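Long-range contacts in pectinesterase A (PDB 2NTP), which catalyses hydrolysis of the methyl esters of pectin to galacturonate units and methanol, the first step in the maceration of plant tissue: residues A[171-176]-A[193-198]; A[205-210]-A[274-279]; A[19-24]-A[46-51]. All coordinates share one frame; numbering follows the deposited sequence.

Contact 1. Residues A[171-176]-A[193-198]; sequences SGTVDF and RYRADV. With ADA (alpha-D-galactopyranuronic acid), chain C.
On the right-handed parallel beta-helix of the pectinesterase fold, residues 171-176 leave strand 169-172 and turn the corner that carries the nucleophile Asp175, while 193-198 follow strand 189-192 in the neighbouring coil. One backbone hydrogen bond joins the two, Arg193 N to Gly172 O at 3.0 Å, with the donor above the carbonyl plane. Arg193 starts with CG anti to its carbonyl carbon, lays CG and CD along Gly172, and bends at chi3 (79°) past Ser171; NE is salt-bridged to Glu230 and NH1 is hydrogen-bonded to Gly151 O. Thr173 puts CG2 beside its own backbone N, where the methyl touches Arg193 CB and, at 3.6 Å, Arg195 CD, whose chain crosses it at about a right angle. Two successive bends, chi2 -81° and chi3 -57°, fold Arg195 back so that NH1 lies 3.5 Å from Val174 CG2. A side-on salt bridge to Asp197, in the guanidinium plane, pairs NE with OD1 at 2.8 Å and NH2 with OD2, while Val198 CG2 covers one face. So fixed, NH2 also bonds a galacturonate carboxylate, and Arg195 is a substrate-binding residue. Asp175 does not touch 193-198; its OD1 is salt-bridged to Arg243, and its OD2 sits 2.6 Å from O6B of the chain C galacturonate, a separation at which one acid group probably holds a proton.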
# COMPACT_ATOMS: atom_id res chain seq x y z
N SER A 171 4.54 -5.15 4.14
CA SER A 171 5.95 -5.34 3.84
C SER A 171 6.27 -4.85 2.44
O SER A 171 5.41 -4.83 1.56
CB SER A 171 6.33 -6.82 3.96
OG SER A 171 5.82 -7.58 2.88
N GLY A 172 7.53 -4.46 2.25
CA GLY A 172 7.99 -4.02 0.94
C GLY A 172 9.37 -3.38 0.96
O GLY A 172 10.07 -3.39 1.97
N THR A 173 9.73 -2.81 -0.18
CA THR A 173 11.05 -2.20 -0.37
C THR A 173 10.90 -0.75 -0.82
O THR A 173 10.94 0.18 -0.00
CB THR A 173 11.89 -3.01 -1.37
OG1 THR A 173 11.11 -3.23 -2.56
CG2 THR A 173 12.27 -4.37 -0.78
N VAL A 174 10.70 -0.55 -2.12
CA VAL A 174 10.64 0.79 -2.71
C VAL A 174 9.20 1.29 -2.80
O VAL A 174 8.37 0.67 -3.46
CB VAL A 174 11.29 0.80 -4.12
CG1 VAL A 174 10.96 2.10 -4.87
CG2 VAL A 174 12.80 0.60 -4.02
N ASP A 175 8.93 2.41 -2.12
CA ASP A 175 7.64 3.09 -2.22
C ASP A 175 6.48 2.16 -1.89
O ASP A 175 5.49 2.11 -2.63
CB ASP A 175 7.46 3.71 -3.62
CG ASP A 175 8.54 4.72 -3.99
OD1 ASP A 175 9.37 5.06 -3.13
OD2 ASP A 175 8.57 5.18 -5.16
N PHE A 176 6.60 1.39 -0.80
CA PHE A 176 5.64 0.30 -0.59
C PHE A 176 4.27 0.73 -0.05
O PHE A 176 3.33 -0.07 -0.01
CB PHE A 176 6.24 -0.95 0.08
CG PHE A 176 6.64 -0.80 1.53
CD1 PHE A 176 5.70 -0.99 2.55
CD2 PHE A 176 7.97 -0.58 1.88
CE1 PHE A 176 6.08 -0.90 3.91
CE2 PHE A 176 8.36 -0.50 3.23
CZ PHE A 176 7.41 -0.65 4.24
N ARG A 193 12.11 -4.60 3.77
CA ARG A 193 12.66 -5.88 3.35
C ARG A 193 14.10 -5.81 2.87
O ARG A 193 14.57 -4.77 2.37
CB ARG A 193 11.75 -6.53 2.29
CG ARG A 193 10.31 -6.70 2.76
CD ARG A 193 9.47 -7.49 1.77
NE ARG A 193 9.71 -8.94 1.87
CZ ARG A 193 8.99 -9.86 1.23
NH1 ARG A 193 8.00 -9.49 0.43
NH2 ARG A 193 9.28 -11.15 1.39
N TYR A 194 14.80 -6.93 3.02
CA TYR A 194 16.18 -7.06 2.60
C TYR A 194 16.33 -6.99 1.08
O TYR A 194 15.54 -7.59 0.34
CB TYR A 194 16.75 -8.38 3.13
CG TYR A 194 18.15 -8.67 2.65
CD1 TYR A 194 19.24 -7.94 3.13
CD2 TYR A 194 18.38 -9.66 1.70
CE1 TYR A 194 20.53 -8.19 2.68
CE2 TYR A 194 19.67 -9.92 1.25
CZ TYR A 194 20.74 -9.19 1.74
OH TYR A 194 22.02 -9.44 1.29
N ARG A 195 17.33 -6.24 0.62
CA ARG A 195 17.64 -6.11 -0.80
C ARG A 195 18.99 -6.73 -1.11
O ARG A 195 20.03 -6.12 -0.85
CB ARG A 195 17.68 -4.64 -1.22
CG ARG A 195 16.35 -3.89 -1.21
CD ARG A 195 15.50 -4.17 -2.46
NE ARG A 195 16.15 -3.86 -3.73
CZ ARG A 195 16.12 -2.67 -4.34
NH1 ARG A 195 15.53 -1.63 -3.77
NH2 ARG A 195 16.73 -2.50 -5.51
N ALA A 196 18.99 -7.94 -1.66
CA ALA A 196 20.23 -8.63 -2.03
C ALA A 196 20.95 -7.93 -3.18
O ALA A 196 22.16 -8.10 -3.36
CB ALA A 196 19.94 -10.08 -2.39
N ASP A 197 20.19 -7.13 -3.94
CA ASP A 197 20.70 -6.50 -5.16
C ASP A 197 21.25 -5.09 -4.96
O ASP A 197 21.70 -4.46 -5.91
CB ASP A 197 19.60 -6.49 -6.24
CG ASP A 197 18.38 -5.67 -5.84
OD1 ASP A 197 17.85 -5.88 -4.74
OD2 ASP A 197 17.94 -4.83 -6.65
N VAL A 198 21.22 -4.61 -3.72
CA VAL A 198 21.67 -3.25 -3.40
C VAL A 198 23.04 -3.27 -2.70
O VAL A 198 23.21 -3.94 -1.68
CB VAL A 198 20.63 -2.48 -2.54
CG1 VAL A 198 21.19 -1.17 -2.01
CG2 VAL A 198 19.38 -2.21 -3.36
C1 ADA C . 10.36 3.74 -10.40
C2 ADA C . 9.88 4.90 -11.27
C3 ADA C . 9.26 5.99 -10.39
C4 ADA C . 8.17 5.39 -9.49
C5 ADA C . 8.78 4.27 -8.66
C6 ADA C . 7.80 3.60 -7.73
O2 ADA C . 10.99 5.41 -12.02
O3 ADA C . 8.72 7.03 -11.22
O4 ADA C . 7.14 4.84 -10.31
O5 ADA C . 9.30 3.27 -9.55
O6B ADA C . 7.01 4.28 -7.03
O6A ADA C . 7.82 2.35 -7.70

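Contact 2. Residues A[205-210]-A[274-279]; sequences GYLTAP and NHIYGW. With ADA (alpha-D-galactopyranuronic acid), chain B.
Tyr206 brings the sugar to this part of the parallel beta-helix: its OH shares a hydrogen bond of 2.8 Å with O3 of the chain B galacturonate, an oxygen that lies at the ring edge, in plane. Substrate binding by Tyr206 is thus direct. Behind the hydroxyl, the ring runs obliquely to Tyr277, whose OH meets Tyr206 CE2 at 3.4 Å. Tyr277 reaches it from strand 276-278 with CG in the crowded position between backbone N and carbonyl carbon (chi1 61°), and its OH is hydrogen-bonded to Asp280. The two strands are not neighbours, since 239-242 runs between them in the same parallel sheet, so only side chains span the gap. Next along the chain, at the corner of the coil, Leu207 points toward the other segment and touches Ile276 methyl to methyl, CD1 to CD1 at 3.8 Å, the two chains crossing at about a right angle. Tyr239 and Val227 touch both residues, enclosing the pair in the apolar interior. Further along, Trp279 stacks on Phe301 and turns the edge of its indole to Thr208. The Thr208 hydroxyl is itself hydrogen-bonded to Leu241 O and to Thr265, and its OG1 lies 4.5 Å from Trp279 CZ3.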
# COMPACT_ATOMS: atom_id res chain seq x y z
N GLY A 205 15.36 1.14 0.20
CA GLY A 205 13.98 1.50 -0.12
C GLY A 205 13.42 2.70 0.61
O GLY A 205 14.16 3.43 1.27
N TYR A 206 12.11 2.88 0.46
CA TYR A 206 11.38 4.02 1.03
C TYR A 206 10.01 3.50 1.45
O TYR A 206 9.31 2.86 0.66
CB TYR A 206 11.22 5.16 0.01
CG TYR A 206 12.47 5.40 -0.81
CD1 TYR A 206 12.69 4.69 -1.99
CD2 TYR A 206 13.45 6.31 -0.39
CE1 TYR A 206 13.85 4.88 -2.74
CE2 TYR A 206 14.62 6.51 -1.14
CZ TYR A 206 14.80 5.79 -2.32
OH TYR A 206 15.93 5.95 -3.08
N LEU A 207 9.63 3.78 2.69
CA LEU A 207 8.35 3.29 3.20
C LEU A 207 7.19 3.89 2.43
O LEU A 207 6.23 3.20 2.08
CB LEU A 207 8.18 3.63 4.69
CG LEU A 207 8.75 2.66 5.72
CD1 LEU A 207 10.25 2.53 5.62
CD2 LEU A 207 8.34 3.10 7.11
N THR A 208 7.27 5.19 2.16
CA THR A 208 6.16 5.90 1.54
C THR A 208 6.59 6.73 0.35
O THR A 208 7.72 7.20 0.28
CB THR A 208 5.40 6.80 2.54
OG1 THR A 208 6.23 7.90 2.94
CG2 THR A 208 4.97 6.01 3.77
N ALA A 209 5.66 6.91 -0.59
CA ALA A 209 5.84 7.83 -1.70
C ALA A 209 4.50 8.50 -1.96
O ALA A 209 3.77 8.12 -2.89
CB ALA A 209 6.36 7.11 -2.94
N PRO A 210 4.14 9.49 -1.11
CA PRO A 210 2.85 10.15 -1.25
C PRO A 210 2.81 11.10 -2.44
O PRO A 210 3.82 11.75 -2.75
CB PRO A 210 2.72 10.93 0.06
CG PRO A 210 4.14 11.26 0.43
CD PRO A 210 4.93 10.04 0.01
N ASN A 274 16.79 1.23 13.47
CA ASN A 274 17.86 2.06 12.92
C ASN A 274 18.13 1.90 11.43
O ASN A 274 19.06 2.50 10.91
CB ASN A 274 19.16 1.93 13.74
CG ASN A 274 19.91 0.64 13.46
OD1 ASN A 274 19.49 -0.19 12.67
ND2 ASN A 274 21.06 0.48 14.13
N HIS A 275 17.32 1.09 10.74
CA HIS A 275 17.39 1.04 9.27
C HIS A 275 16.93 2.37 8.65
O HIS A 275 17.28 2.69 7.51
CB HIS A 275 16.61 -0.17 8.71
CG HIS A 275 15.14 -0.14 8.98
ND1 HIS A 275 14.59 -0.22 10.24
CD2 HIS A 275 14.09 -0.07 8.12
CE1 HIS A 275 13.28 -0.18 10.16
NE2 HIS A 275 12.94 -0.09 8.88
N ILE A 276 16.18 3.15 9.42
CA ILE A 276 15.66 4.44 8.98
C ILE A 276 16.74 5.53 9.07
O ILE A 276 17.35 5.72 10.13
CB ILE A 276 14.42 4.87 9.83
CG1 ILE A 276 13.25 3.88 9.65
CG2 ILE A 276 14.00 6.31 9.49
CD1 ILE A 276 12.77 3.68 8.20
N TYR A 277 16.95 6.25 7.96
CA TYR A 277 17.89 7.39 7.95
C TYR A 277 17.20 8.76 7.95
O TYR A 277 17.84 9.77 8.26
CB TYR A 277 18.88 7.28 6.78
CG TYR A 277 18.26 7.27 5.40
CD1 TYR A 277 17.79 8.45 4.80
CD2 TYR A 277 18.16 6.09 4.67
CE1 TYR A 277 17.22 8.44 3.53
CE2 TYR A 277 17.59 6.07 3.39
CZ TYR A 277 17.13 7.24 2.83
OH TYR A 277 16.57 7.21 1.58
N GLY A 278 15.91 8.79 7.61
CA GLY A 278 15.17 10.04 7.47
C GLY A 278 14.38 10.08 6.17
O GLY A 278 13.92 9.05 5.69
N TRP A 279 14.22 11.28 5.62
CA TRP A 279 13.45 11.47 4.39
C TRP A 279 14.38 11.54 3.17
O TRP A 279 15.60 11.62 3.32
CB TRP A 279 12.62 12.76 4.48
CG TRP A 279 11.70 12.82 5.68
CD1 TRP A 279 11.93 13.48 6.85
CD2 TRP A 279 10.41 12.20 5.80
NE1 TRP A 279 10.86 13.31 7.70
CE2 TRP A 279 9.92 12.53 7.09
CE3 TRP A 279 9.62 11.41 4.95
CZ2 TRP A 279 8.66 12.10 7.54
CZ3 TRP A 279 8.38 10.98 5.40
CH2 TRP A 279 7.91 11.32 6.69
C1 ADA B . 18.76 4.38 -8.59
C2 ADA B . 17.75 5.20 -7.78
C3 ADA B . 17.35 4.45 -6.51
C4 ADA B . 16.83 3.05 -6.85
C5 ADA B . 17.85 2.28 -7.71
C6 ADA B . 17.28 0.97 -8.16
O1 ADA B . 20.03 4.30 -7.91
O2 ADA B . 18.29 6.49 -7.46
O3 ADA B . 16.34 5.18 -5.79
O4 ADA B . 15.56 3.14 -7.51
O5 ADA B . 18.26 3.06 -8.86
O6B ADA B . 16.69 0.90 -9.26
O6A ADA B . 17.41 -0.03 -7.41

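Contact 3. Residues A[19-24]-A[46-51]; sequences KTIADA and ERLTIT
The carboxylate of Glu46 faces the first turn of helix 21-26 and takes two backbone N-H groups at once. With CG anti to the carbonyl carbon (chi1 -60°) and the chain extended beyond it, OE2 accepts from Ile21 N at 2.8 Å and OE1 from Ala22 N at 2.9 Å. Both oxygens use their syn lone pairs and both bonds are nearly straight, 160° and 163°, so the forked grip fixes the rotation of the carboxylate. The negative group sits at the amino end of the helix, where the dipole would probably stabilise its charge. Thr20, the N-cap, has OG1 in the crowded position between backbone N and carbonyl carbon and accepts from Asp23 N at 3.1 Å, while its CB rests against Glu46 OE2. Deeper in, Leu48 spreads its two methyls over the helix. CD1 meets Ile21 CG2 at 3.8 Å, the side chains crossing at about a right angle, and CD2 lies against Ala22 CB. Ile67 of strand 65-69 touches both Ile21 and Leu48, and Val8 backs Ile21. Helix N-capping by threonine, supplemented by a glutamate from the corner between strands 42-45 and 48-50, here ties a short helix over one end of the parallel beta-helix.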
# COMPACT_ATOMS: atom_id res chain seq x y z
N LYS A 19 -15.87 -22.35 -4.48
CA LYS A 19 -14.49 -22.79 -4.66
C LYS A 19 -13.52 -21.61 -4.80
O LYS A 19 -12.37 -21.70 -4.36
CB LYS A 19 -14.37 -23.71 -5.88
CG LYS A 19 -15.01 -25.08 -5.70
CD LYS A 19 -14.79 -25.98 -6.91
CE LYS A 19 -13.36 -26.51 -6.98
NZ LYS A 19 -13.16 -27.44 -8.13
N THR A 20 -13.99 -20.53 -5.42
CA THR A 20 -13.17 -19.33 -5.61
C THR A 20 -13.83 -18.09 -5.01
O THR A 20 -15.05 -17.99 -4.95
CB THR A 20 -12.84 -19.05 -7.10
OG1 THR A 20 -13.98 -18.47 -7.75
CG2 THR A 20 -12.40 -20.32 -7.84
N ILE A 21 -12.99 -17.14 -4.59
CA ILE A 21 -13.47 -15.86 -4.04
C ILE A 21 -14.18 -15.03 -5.11
O ILE A 21 -15.21 -14.41 -4.83
CB ILE A 21 -12.31 -15.04 -3.40
CG1 ILE A 21 -11.58 -15.88 -2.35
CG2 ILE A 21 -12.83 -13.76 -2.77
CD1 ILE A 21 -10.19 -15.35 -2.00
N ALA A 22 -13.64 -15.03 -6.32
CA ALA A 22 -14.26 -14.34 -7.45
C ALA A 22 -15.70 -14.79 -7.70
O ALA A 22 -16.57 -13.95 -7.96
CB ALA A 22 -13.42 -14.53 -8.71
N ASP A 23 -15.94 -16.10 -7.61
CA ASP A 23 -17.29 -16.65 -7.78
C ASP A 23 -18.24 -16.19 -6.67
O ASP A 23 -19.39 -15.83 -6.95
CB ASP A 23 -17.26 -18.18 -7.87
CG ASP A 23 -16.65 -18.68 -9.18
OD1 ASP A 23 -16.53 -17.89 -10.14
OD2 ASP A 23 -16.30 -19.87 -9.24
N ALA A 24 -17.75 -16.20 -5.43
CA ALA A 24 -18.55 -15.75 -4.28
C ALA A 24 -18.93 -14.27 -4.40
O ALA A 24 -20.07 -13.89 -4.13
CB ALA A 24 -17.81 -16.01 -2.97
N GLU A 46 -5.82 -15.88 -7.07
CA GLU A 46 -6.84 -15.10 -7.76
C GLU A 46 -6.45 -13.64 -7.82
O GLU A 46 -5.74 -13.14 -6.94
CB GLU A 46 -8.18 -15.22 -7.02
CG GLU A 46 -8.72 -16.63 -6.92
CD GLU A 46 -10.10 -16.67 -6.32
OE1 GLU A 46 -10.97 -15.92 -6.81
OE2 GLU A 46 -10.31 -17.46 -5.37
N ARG A 47 -6.91 -12.98 -8.87
CA ARG A 47 -6.87 -11.53 -8.97
C ARG A 47 -8.31 -11.02 -8.97
O ARG A 47 -9.17 -11.57 -9.68
CB ARG A 47 -6.13 -11.10 -10.23
CG ARG A 47 -4.73 -11.70 -10.34
CD ARG A 47 -3.97 -11.12 -11.50
NE ARG A 47 -3.76 -9.69 -11.31
CZ ARG A 47 -3.54 -8.82 -12.28
NH1 ARG A 47 -3.50 -9.19 -13.56
NH2 ARG A 47 -3.36 -7.54 -11.97
N LEU A 48 -8.57 -10.00 -8.16
CA LEU A 48 -9.93 -9.52 -7.94
C LEU A 48 -10.06 -8.03 -8.19
O LEU A 48 -9.17 -7.25 -7.85
CB LEU A 48 -10.37 -9.83 -6.50
CG LEU A 48 -10.23 -11.27 -6.00
CD1 LEU A 48 -10.40 -11.33 -4.49
CD2 LEU A 48 -11.20 -12.21 -6.71
N THR A 49 -11.19 -7.64 -8.78
CA THR A 49 -11.55 -6.23 -8.92
C THR A 49 -12.93 -6.06 -8.30
O THR A 49 -13.90 -6.70 -8.73
CB THR A 49 -11.54 -5.76 -10.38
OG1 THR A 49 -10.23 -5.93 -10.92
CG2 THR A 49 -11.93 -4.28 -10.48
N ILE A 50 -13.00 -5.22 -7.27
CA ILE A 50 -14.23 -5.02 -6.51
C ILE A 50 -14.95 -3.78 -7.01
O ILE A 50 -14.44 -2.67 -6.90
CB ILE A 50 -13.93 -4.87 -4.99
CG1 ILE A 50 -13.15 -6.08 -4.44
CG2 ILE A 50 -15.22 -4.58 -4.21
CD1 ILE A 50 -13.69 -7.43 -4.83
N THR A 51 -16.14 -3.97 -7.57
CA THR A 51 -16.92 -2.87 -8.13
C THR A 51 -18.28 -2.73 -7.44
O THR A 51 -19.03 -1.79 -7.73
CB THR A 51 -17.15 -3.03 -9.65
OG1 THR A 51 -17.81 -4.27 -9.90
CG2 THR A 51 -15.82 -2.98 -10.40

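Along the chain the contacts come in the order 3, 1, 2, each closing before the next opens. Contacts 1 and 2 have centres 11 Å apart and touch: Thr173 O probably accepts from Tyr206 N, Asp175 packs on Tyr206 and Ala209, and Phe176 lies against Leu207. Together they bring the nucleophile and the substrate-binding Arg195 and Tyr206 into one carbohydrate groove on successive coils of the parallel beta-helix. Contact 3 lies toward the other end, its centre 29 Å from that of contact 1 and 33 Å from that of contact 2, with no touch. There strand 48-50 edges a parallel sheet whose other edge, 156-158, follows the catalytic Gln153 and Asp154.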